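Local coordinates for aminotransferase, class III (Deinococcus radiodurans, PDB 3I4J), which is probably a pyridoxal-phosphate-dependent transaminase of class III, built as a dimer of two copies of the chain, at residues A78-R83 / S308-V313; H45-V50 / E314-T319; V4-R7 / P11-V14. The protein carries 1 engineered substitution. All blocks are in the same frame, centred on the assembly; numbering follows the deposited sequence.

Interaction 1: A78-R83 / S308-V313; sequences AGRLAR and SVLDIV
Arg80 reaches across from helix 72-84 and sets its guanidinium against the carboxylate of Asp311 on helix 300-315. One oxygen takes the whole charge contact: Arg80 NH2 lies 2.7 Å from Asp311 OD1 in a salt bridge bent to 156°, while NH1 adds a weak second bond to the same atom. OD1 sits at the guanidinium edge, practically in its plane, and is approached from its anti side; the two flat groups are nearly coplanar, 21° apart. Bends at chi2 and chi3 fold the arginine chain over Leu310, whose CD2 lies 3.7 Å from Arg80 CB and as close to the backbone of Arg80 and Leu81. Leu310 points toward helix 72-84, its CG extended away from the backbone N; the axes of the two segments approach to 10.7 Å, at 34°. A second shell fixes both charges: Glu314 also takes Arg80 NH2, and Arg53 of helix 48-60 binds Asp311 OD2. Asp311 thus ties helix 300-315 to both helix 72-84 and helix 48-60. Beside the salt bridge, Leu310 meets Phe84 near the end of helix 72-84, and Leu81 leans on Phe92 of strand 91-95, an outermost strand of the seven-stranded sheet.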
loop_
_atom_site.group_PDB
_atom_site.type_symbol
_atom_site.label_atom_id
_atom_site.label_comp_id
_atom_site.label_asym_id
_atom_site.label_seq_id
_atom_site.Cartn_x
_atom_site.Cartn_y
_atom_site.Cartn_z
ATOM N N ALA C 78 -17.640 3.526 -6.000
ATOM C CA ALA C 78 -18.116 3.655 -4.625
ATOM C C ALA C 78 -19.590 3.275 -4.528
ATOM O O ALA C 78 -19.984 2.519 -3.643
ATOM C CB ALA C 78 -17.908 5.082 -4.120
ATOM N N GLY C 79 -20.397 3.801 -5.442
ATOM C CA GLY C 79 -21.819 3.490 -5.438
ATOM C C GLY C 79 -22.092 2.031 -5.760
ATOM O O GLY C 79 -22.903 1.378 -5.093
ATOM N N ARG C 80 -21.410 1.515 -6.777
ATOM C CA ARG C 80 -21.577 0.129 -7.187
ATOM C C ARG C 80 -21.201 -0.828 -6.064
ATOM O O ARG C 80 -21.914 -1.792 -5.792
ATOM C CB ARG C 80 -20.719 -0.164 -8.420
ATOM C CG ARG C 80 -21.322 0.339 -9.730
ATOM C CD ARG C 80 -22.499 -0.536 -10.151
ATOM N NE ARG C 80 -22.096 -1.932 -10.307
ATOM C CZ ARG C 80 -21.324 -2.387 -11.288
ATOM N NH1 ARG C 80 -20.869 -1.559 -12.218
ATOM N NH2 ARG C 80 -20.981 -3.669 -11.326
ATOM N N LEU C 81 -20.079 -0.553 -5.412
ATOM C CA LEU C 81 -19.608 -1.400 -4.325
ATOM C C LEU C 81 -20.564 -1.366 -3.134
ATOM O O LEU C 81 -20.929 -2.415 -2.593
ATOM C CB LEU C 81 -18.208 -0.956 -3.889
ATOM C CG LEU C 81 -17.597 -1.679 -2.686
ATOM C CD1 LEU C 81 -17.406 -3.151 -3.004
ATOM C CD2 LEU C 81 -16.262 -1.031 -2.340
ATOM N N ALA C 82 -20.962 -0.163 -2.731
ATOM C CA ALA C 82 -21.875 0.011 -1.609
ATOM C C ALA C 82 -23.147 -0.808 -1.807
ATOM O O ALA C 82 -23.611 -1.477 -0.883
ATOM C CB ALA C 82 -22.228 1.486 -1.442
ATOM N N ARG C 83 -23.703 -0.758 -3.015
ATOM C CA ARG C 83 -24.926 -1.497 -3.317
ATOM C C ARG C 83 -24.719 -3.012 -3.315
ATOM O O ARG C 83 -25.554 -3.759 -2.804
ATOM C CB ARG C 83 -25.501 -1.042 -4.665
ATOM C CG ARG C 83 -26.076 0.372 -4.636
ATOM C CD ARG C 83 -26.828 0.719 -5.921
ATOM N NE ARG C 83 -25.951 0.960 -7.067
ATOM C CZ ARG C 83 -25.234 2.066 -7.251
ATOM N NH1 ARG C 83 -25.278 3.052 -6.361
ATOM N NH2 ARG C 83 -24.482 2.196 -8.338
ATOM N N SER C 308 -14.124 -3.453 -12.488
ATOM C CA SER C 308 -14.198 -4.536 -13.464
ATOM C C SER C 308 -14.369 -5.872 -12.744
ATOM O O SER C 308 -15.131 -6.737 -13.179
ATOM C CB SER C 308 -12.935 -4.559 -14.332
ATOM O OG SER C 308 -12.980 -5.619 -15.275
ATOM N N VAL C 309 -13.653 -6.039 -11.638
ATOM C CA VAL C 309 -13.750 -7.266 -10.857
ATOM C C VAL C 309 -15.170 -7.400 -10.306
ATOM O O VAL C 309 -15.741 -8.486 -10.308
ATOM C CB VAL C 309 -12.732 -7.264 -9.688
ATOM C CG1 VAL C 309 -13.050 -8.389 -8.703
ATOM C CG2 VAL C 309 -11.315 -7.444 -10.241
ATOM N N LEU C 310 -15.741 -6.291 -9.849
ATOM C CA LEU C 310 -17.099 -6.312 -9.320
ATOM C C LEU C 310 -18.098 -6.724 -10.407
ATOM O O LEU C 310 -19.019 -7.502 -10.143
ATOM C CB LEU C 310 -17.469 -4.943 -8.747
ATOM C CG LEU C 310 -18.865 -4.820 -8.126
ATOM C CD1 LEU C 310 -19.040 -5.844 -7.002
ATOM C CD2 LEU C 310 -19.063 -3.405 -7.606
ATOM N N ASP C 311 -17.919 -6.209 -11.624
ATOM C CA ASP C 311 -18.811 -6.567 -12.731
ATOM C C ASP C 311 -18.842 -8.081 -12.907
ATOM O O ASP C 311 -19.900 -8.677 -13.118
ATOM C CB ASP C 311 -18.340 -5.952 -14.060
ATOM C CG ASP C 311 -18.523 -4.447 -14.124
ATOM O OD1 ASP C 311 -19.484 -3.923 -13.531
ATOM O OD2 ASP C 311 -17.710 -3.785 -14.798
ATOM N N ILE C 312 -17.664 -8.693 -12.830
ATOM C CA ILE C 312 -17.513 -10.133 -12.985
ATOM C C ILE C 312 -18.131 -10.909 -11.821
ATOM O O ILE C 312 -18.840 -11.901 -12.028
ATOM C CB ILE C 312 -16.020 -10.488 -13.120
ATOM C CG1 ILE C 312 -15.476 -9.881 -14.418
ATOM C CG2 ILE C 312 -15.824 -11.996 -13.095
ATOM C CD1 ILE C 312 -13.968 -9.986 -14.573
ATOM N N VAL C 313 -17.862 -10.453 -10.602
ATOM C CA VAL C 313 -18.394 -11.094 -9.407
ATOM C C VAL C 313 -19.921 -11.145 -9.468
ATOM O O VAL C 313 -20.531 -12.153 -9.115
ATOM C CB VAL C 313 -17.941 -10.332 -8.135
ATOM C CG1 VAL C 313 -18.693 -10.841 -6.906
ATOM C CG2 VAL C 313 -16.434 -10.503 -7.944
#

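Interaction 2: H45-V50 / E314-T319; sequences HGRAEV and EREDLT
Two salt bridges, Arg47 to Glu316 and Arg315 to Glu49, make this a purely polar surface contact between the start of helix 48-60 and the turn that joins helix 300-315 to helix 318-339. The backbones stay well apart, with Glu49 CA 12.6 Å from Arg315 CA, and the long side chains span the gap from opposite directions. Each segment contributes one arginine and one glutamate to the two bridges. Arg315 grips Glu49 end-on with two nitrogens, NH2 lying 2.7 Å from OE1 and NH1 3.1 Å from OE2. Both oxygens are met on their syn side, and the guanidinium and carboxylate are nearly coplanar. Glu49 reaches this partner as an extended chain, its CG turned away from the backbone N (chi1 -176°). The other pair is simpler and more tilted. Arg47 NH2 makes one bond of 2.7 Å to Glu316 OE2, which it meets from well above the carboxylate plane, the two planes being 43° apart. Bends at chi2 and chi3 curl the Arg47 chain, and its NH1 bonds Ile43 O, so a backbone carbonyl helps fix the rotation of the group. Arg47 is also the N-cap residue of helix 48-60, and its side chain packs on Ile312. On the other segment, Asp317 ends helix 300-315 in a Schellman motif with positive phi and is at once the N-cap of helix 318-339, its OD1 bonding Gly320 N. Arg47 NH2 and Arg315 NH2 come within 4.5 Å of each other, a like-charge approach that the two glutamates would largely offset; the four groups probably act as one charge-balanced cluster, the paired grip of Arg315 on Glu49 and the two separate partners of Arg47 each probably restricting rotation.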
loop_
_atom_site.group_PDB
_atom_site.type_symbol
_atom_site.label_atom_id
_atom_site.label_comp_id
_atom_site.label_asym_id
_atom_site.label_seq_id
_atom_site.Cartn_x
_atom_site.Cartn_y
_atom_site.Cartn_z
ATOM N N HIS C 45 -7.111 -16.259 -12.316
ATOM C CA HIS C 45 -6.024 -15.562 -12.987
ATOM C C HIS C 45 -6.208 -15.396 -14.492
ATOM O O HIS C 45 -6.920 -16.170 -15.135
ATOM C CB HIS C 45 -4.710 -16.297 -12.728
ATOM C CG HIS C 45 -4.391 -16.471 -11.276
ATOM N ND1 HIS C 45 -4.608 -17.651 -10.600
ATOM C CD2 HIS C 45 -3.882 -15.605 -10.369
ATOM C CE1 HIS C 45 -4.244 -17.505 -9.338
ATOM N NE2 HIS C 45 -3.800 -16.273 -9.172
ATOM N N GLY C 46 -5.555 -14.371 -15.033
ATOM C CA GLY C 46 -5.589 -14.106 -16.463
ATOM C C GLY C 46 -6.830 -13.472 -17.065
ATOM O O GLY C 46 -7.085 -13.661 -18.256
ATOM N N ARG C 47 -7.595 -12.722 -16.276
ATOM C CA ARG C 47 -8.804 -12.081 -16.795
ATOM C C ARG C 47 -8.452 -10.914 -17.716
ATOM O O ARG C 47 -8.085 -9.830 -17.250
ATOM C CB ARG C 47 -9.692 -11.560 -15.658
ATOM C CG ARG C 47 -9.964 -12.543 -14.517
ATOM C CD ARG C 47 -10.824 -13.744 -14.898
ATOM N NE ARG C 47 -12.174 -13.394 -15.328
ATOM C CZ ARG C 47 -13.278 -14.028 -14.932
ATOM N NH1 ARG C 47 -13.208 -15.040 -14.079
ATOM N NH2 ARG C 47 -14.457 -13.677 -15.424
ATOM N N ALA C 48 -8.559 -11.137 -19.023
ATOM C CA ALA C 48 -8.262 -10.090 -19.991
ATOM C C ALA C 48 -9.255 -8.944 -19.851
ATOM O O ALA C 48 -8.925 -7.794 -20.137
ATOM C CB ALA C 48 -8.307 -10.653 -21.407
ATOM N N GLU C 49 -10.470 -9.261 -19.408
ATOM C CA GLU C 49 -11.510 -8.256 -19.230
ATOM C C GLU C 49 -11.056 -7.172 -18.257
ATOM O O GLU C 49 -11.254 -5.979 -18.499
ATOM C CB GLU C 49 -12.791 -8.894 -18.691
ATOM C CG GLU C 49 -13.955 -7.924 -18.569
ATOM C CD GLU C 49 -15.206 -8.580 -18.008
ATOM O OE1 GLU C 49 -15.287 -9.825 -18.030
ATOM O OE2 GLU C 49 -16.112 -7.852 -17.556
ATOM N N VAL C 50 -10.457 -7.596 -17.149
ATOM C CA VAL C 50 -9.979 -6.651 -16.150
ATOM C C VAL C 50 -8.805 -5.867 -16.719
ATOM O O VAL C 50 -8.727 -4.645 -16.565
ATOM C CB VAL C 50 -9.523 -7.376 -14.868
ATOM C CG1 VAL C 50 -9.041 -6.354 -13.837
ATOM C CG2 VAL C 50 -10.675 -8.199 -14.304
ATOM N N GLU C 314 -20.531 -10.057 -9.929
ATOM C CA GLU C 314 -21.986 -9.992 -10.035
ATOM C C GLU C 314 -22.508 -10.775 -11.242
ATOM O O GLU C 314 -23.420 -11.594 -11.116
ATOM C CB GLU C 314 -22.443 -8.532 -10.127
ATOM C CG GLU C 314 -22.050 -7.689 -8.925
ATOM C CD GLU C 314 -22.595 -6.274 -8.986
ATOM O OE1 GLU C 314 -22.424 -5.606 -10.028
ATOM O OE2 GLU C 314 -23.182 -5.824 -7.983
ATOM N N ARG C 315 -21.921 -10.534 -12.409
ATOM C CA ARG C 315 -22.357 -11.216 -13.624
ATOM C C ARG C 315 -22.261 -12.739 -13.530
ATOM O O ARG C 315 -23.158 -13.447 -13.992
ATOM C CB ARG C 315 -21.547 -10.723 -14.825
ATOM C CG ARG C 315 -22.012 -11.292 -16.158
ATOM C CD ARG C 315 -21.221 -10.705 -17.317
ATOM N NE ARG C 315 -19.859 -11.218 -17.367
ATOM C CZ ARG C 315 -18.768 -10.459 -17.341
ATOM N NH1 ARG C 315 -18.871 -9.140 -17.265
ATOM N NH2 ARG C 315 -17.573 -11.023 -17.394
ATOM N N GLU C 316 -21.182 -13.242 -12.936
ATOM C CA GLU C 316 -20.997 -14.685 -12.801
ATOM C C GLU C 316 -21.564 -15.233 -11.490
ATOM O O GLU C 316 -21.479 -16.432 -11.232
ATOM C CB GLU C 316 -19.506 -15.046 -12.904
ATOM C CG GLU C 316 -18.840 -14.585 -14.196
ATOM C CD GLU C 316 -17.412 -15.093 -14.364
ATOM O OE1 GLU C 316 -16.820 -15.593 -13.384
ATOM O OE2 GLU C 316 -16.875 -14.981 -15.486
ATOM N N ASP C 317 -22.154 -14.356 -10.680
ATOM C CA ASP C 317 -22.722 -14.734 -9.386
ATOM C C ASP C 317 -21.727 -15.606 -8.630
ATOM O O ASP C 317 -22.028 -16.731 -8.225
ATOM C CB ASP C 317 -24.051 -15.483 -9.565
ATOM C CG ASP C 317 -24.722 -15.812 -8.237
ATOM O OD1 ASP C 317 -24.493 -15.074 -7.253
ATOM O OD2 ASP C 317 -25.497 -16.797 -8.176
ATOM N N LEU C 318 -20.527 -15.073 -8.445
ATOM C CA LEU C 318 -19.488 -15.806 -7.749
ATOM C C LEU C 318 -19.813 -15.967 -6.268
ATOM O O LEU C 318 -19.256 -16.830 -5.600
ATOM C CB LEU C 318 -18.131 -15.115 -7.953
ATOM C CG LEU C 318 -17.636 -15.113 -9.407
ATOM C CD1 LEU C 318 -16.243 -14.521 -9.473
ATOM C CD2 LEU C 318 -17.619 -16.534 -9.961
ATOM N N THR C 319 -20.722 -15.144 -5.756
ATOM C CA THR C 319 -21.120 -15.255 -4.357
ATOM C C THR C 319 -21.907 -16.562 -4.231
ATOM O O THR C 319 -21.725 -17.334 -3.283
ATOM C CB THR C 319 -22.013 -14.075 -3.932
ATOM O OG1 THR C 319 -21.266 -12.849 -4.014
ATOM C CG2 THR C 319 -22.507 -14.266 -2.510
#

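Interaction 3: V4-R7 / P11-V14; sequences VFYR and PYPV
Tyr6 lays its CB and the ring atoms CG and CD1 against Tyr12, CB standing 3.7 Å from Tyr12 CD2. The pair belongs to the N-terminal arm that precedes the small antiparallel sheet beginning with strand 14-19, in an aminotransferase of the class III family. The ring planes are close to parallel, 11° apart, but the rings are slid past each other, with centroids 5.6 Å apart and barely any overlap; Tyr12 offers its CD2-CE2 side to the Tyr6 atoms. Each ring is carried beside its own backbone N (chi1 -61° for Tyr6, -75° for Tyr12), and the two side chains point opposite ways. The polar ends find separate partners: Tyr6 OH bonds Glu75 of the second subunit, and Tyr12 OH bonds Ser8, in the short loop between the segments. Arg7 stretches its extended chain away from Tyr12 and gives NH1 and NH2 to the carbonyl oxygens of Gly293 and Phe294 of the second subunit. These bonds of Tyr6 and Arg7 hold the arm at the dimer interface, while Val14 pairs in a parallel ladder with a strand of that subunit, so the sheet runs on across the interface. Tyr12 OH lies 3.6 Å from Arg7 CB.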
loop_
_atom_site.group_PDB
_atom_site.type_symbol
_atom_site.label_atom_id
_atom_site.label_comp_id
_atom_site.label_asym_id
_atom_site.label_seq_id
_atom_site.Cartn_x
_atom_site.Cartn_y
_atom_site.Cartn_z
ATOM N N VAL C 4 16.498 -9.636 -7.670
ATOM C CA VAL C 4 15.328 -9.614 -6.791
ATOM C C VAL C 4 15.705 -9.853 -5.330
ATOM O O VAL C 4 16.496 -10.745 -5.018
ATOM C CB VAL C 4 14.279 -10.677 -7.233
ATOM C CG1 VAL C 4 13.134 -10.762 -6.200
ATOM C CG2 VAL C 4 13.725 -10.317 -8.602
ATOM N N PHE C 5 15.151 -9.036 -4.436
ATOM C CA PHE C 5 15.398 -9.195 -3.010
ATOM C C PHE C 5 14.309 -10.162 -2.552
ATOM O O PHE C 5 13.171 -9.757 -2.303
ATOM C CB PHE C 5 15.265 -7.839 -2.302
ATOM C CG PHE C 5 15.799 -7.821 -0.891
ATOM C CD1 PHE C 5 16.644 -6.795 -0.476
ATOM C CD2 PHE C 5 15.435 -8.804 0.030
ATOM C CE1 PHE C 5 17.120 -6.741 0.833
ATOM C CE2 PHE C 5 15.903 -8.759 1.344
ATOM C CZ PHE C 5 16.748 -7.723 1.746
ATOM N N TYR C 6 14.644 -11.449 -2.487
ATOM C CA TYR C 6 13.677 -12.461 -2.077
ATOM C C TYR C 6 13.362 -12.346 -0.586
ATOM O O TYR C 6 14.178 -11.853 0.188
ATOM C CB TYR C 6 14.215 -13.857 -2.407
ATOM C CG TYR C 6 14.467 -14.079 -3.888
ATOM C CD1 TYR C 6 13.413 -14.114 -4.799
ATOM C CD2 TYR C 6 15.764 -14.257 -4.377
ATOM C CE1 TYR C 6 13.640 -14.326 -6.165
ATOM C CE2 TYR C 6 16.004 -14.465 -5.739
ATOM C CZ TYR C 6 14.939 -14.499 -6.626
ATOM O OH TYR C 6 15.168 -14.727 -7.964
ATOM N N ARG C 7 12.173 -12.800 -0.193
ATOM C CA ARG C 7 11.748 -12.740 1.207
ATOM C C ARG C 7 12.572 -13.632 2.138
ATOM O O ARG C 7 12.597 -13.414 3.352
ATOM C CB ARG C 7 10.272 -13.113 1.332
ATOM C CG ARG C 7 9.304 -12.100 0.737
ATOM C CD ARG C 7 7.879 -12.580 0.905
ATOM N NE ARG C 7 6.888 -11.669 0.334
ATOM C CZ ARG C 7 6.177 -10.790 1.033
ATOM N NH1 ARG C 7 6.340 -10.683 2.347
ATOM N NH2 ARG C 7 5.282 -10.028 0.418
ATOM N N PRO C 11 14.357 -21.436 -2.047
ATOM C CA PRO C 11 14.247 -21.229 -3.492
ATOM C C PRO C 11 12.832 -20.789 -3.855
ATOM O O PRO C 11 11.855 -21.394 -3.417
ATOM C CB PRO C 11 14.607 -22.599 -4.064
ATOM C CG PRO C 11 14.085 -23.536 -3.019
ATOM C CD PRO C 11 14.522 -22.865 -1.729
ATOM N N TYR C 12 12.728 -19.720 -4.638
ATOM C CA TYR C 12 11.435 -19.199 -5.061
ATOM C C TYR C 12 11.195 -19.494 -6.535
ATOM O O TYR C 12 11.923 -19.010 -7.399
ATOM C CB TYR C 12 11.372 -17.687 -4.822
ATOM C CG TYR C 12 11.203 -17.325 -3.367
ATOM C CD1 TYR C 12 9.943 -17.340 -2.768
ATOM C CD2 TYR C 12 12.307 -17.038 -2.572
ATOM C CE1 TYR C 12 9.788 -17.086 -1.404
ATOM C CE2 TYR C 12 12.166 -16.786 -1.214
ATOM C CZ TYR C 12 10.906 -16.816 -0.634
ATOM O OH TYR C 12 10.779 -16.612 0.720
ATOM N N PRO C 13 10.179 -20.314 -6.841
ATOM C CA PRO C 13 9.899 -20.625 -8.247
ATOM C C PRO C 13 9.493 -19.334 -8.950
ATOM O O PRO C 13 8.878 -18.460 -8.335
ATOM C CB PRO C 13 8.742 -21.614 -8.156
ATOM C CG PRO C 13 8.968 -22.282 -6.832
ATOM C CD PRO C 13 9.331 -21.120 -5.947
ATOM N N VAL C 14 9.834 -19.212 -10.228
ATOM C CA VAL C 14 9.488 -18.015 -10.985
ATOM C C VAL C 14 8.218 -18.236 -11.798
ATOM O O VAL C 14 8.212 -18.995 -12.769
ATOM C CB VAL C 14 10.629 -17.606 -11.939
ATOM C CG1 VAL C 14 10.234 -16.359 -12.728
ATOM C CG2 VAL C 14 11.899 -17.345 -11.141
#

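Interactions 1 and 2 are neighbours, their centres 11 Å apart, and share helix 300-315. They join directly: Val313 O probably accepts a hydrogen bond from Leu318 N, and Ser308 packs on Val50. Of their four segments 45-50 comes first along the chain, then 78-83, 308-313 and 314-319, so interaction 1 is enclosed by interaction 2, and together they tie residues far apart in sequence onto helix 300-315 and the turn after it. Interaction 3 precedes both, at the N-terminus, with its centre 34 Å from that of interaction 1 and 29 Å from that of interaction 2. All three touch the second subunit: Val4 there packs on Ala78, linking the N-terminal arm of one copy to helix 72-84 of the other.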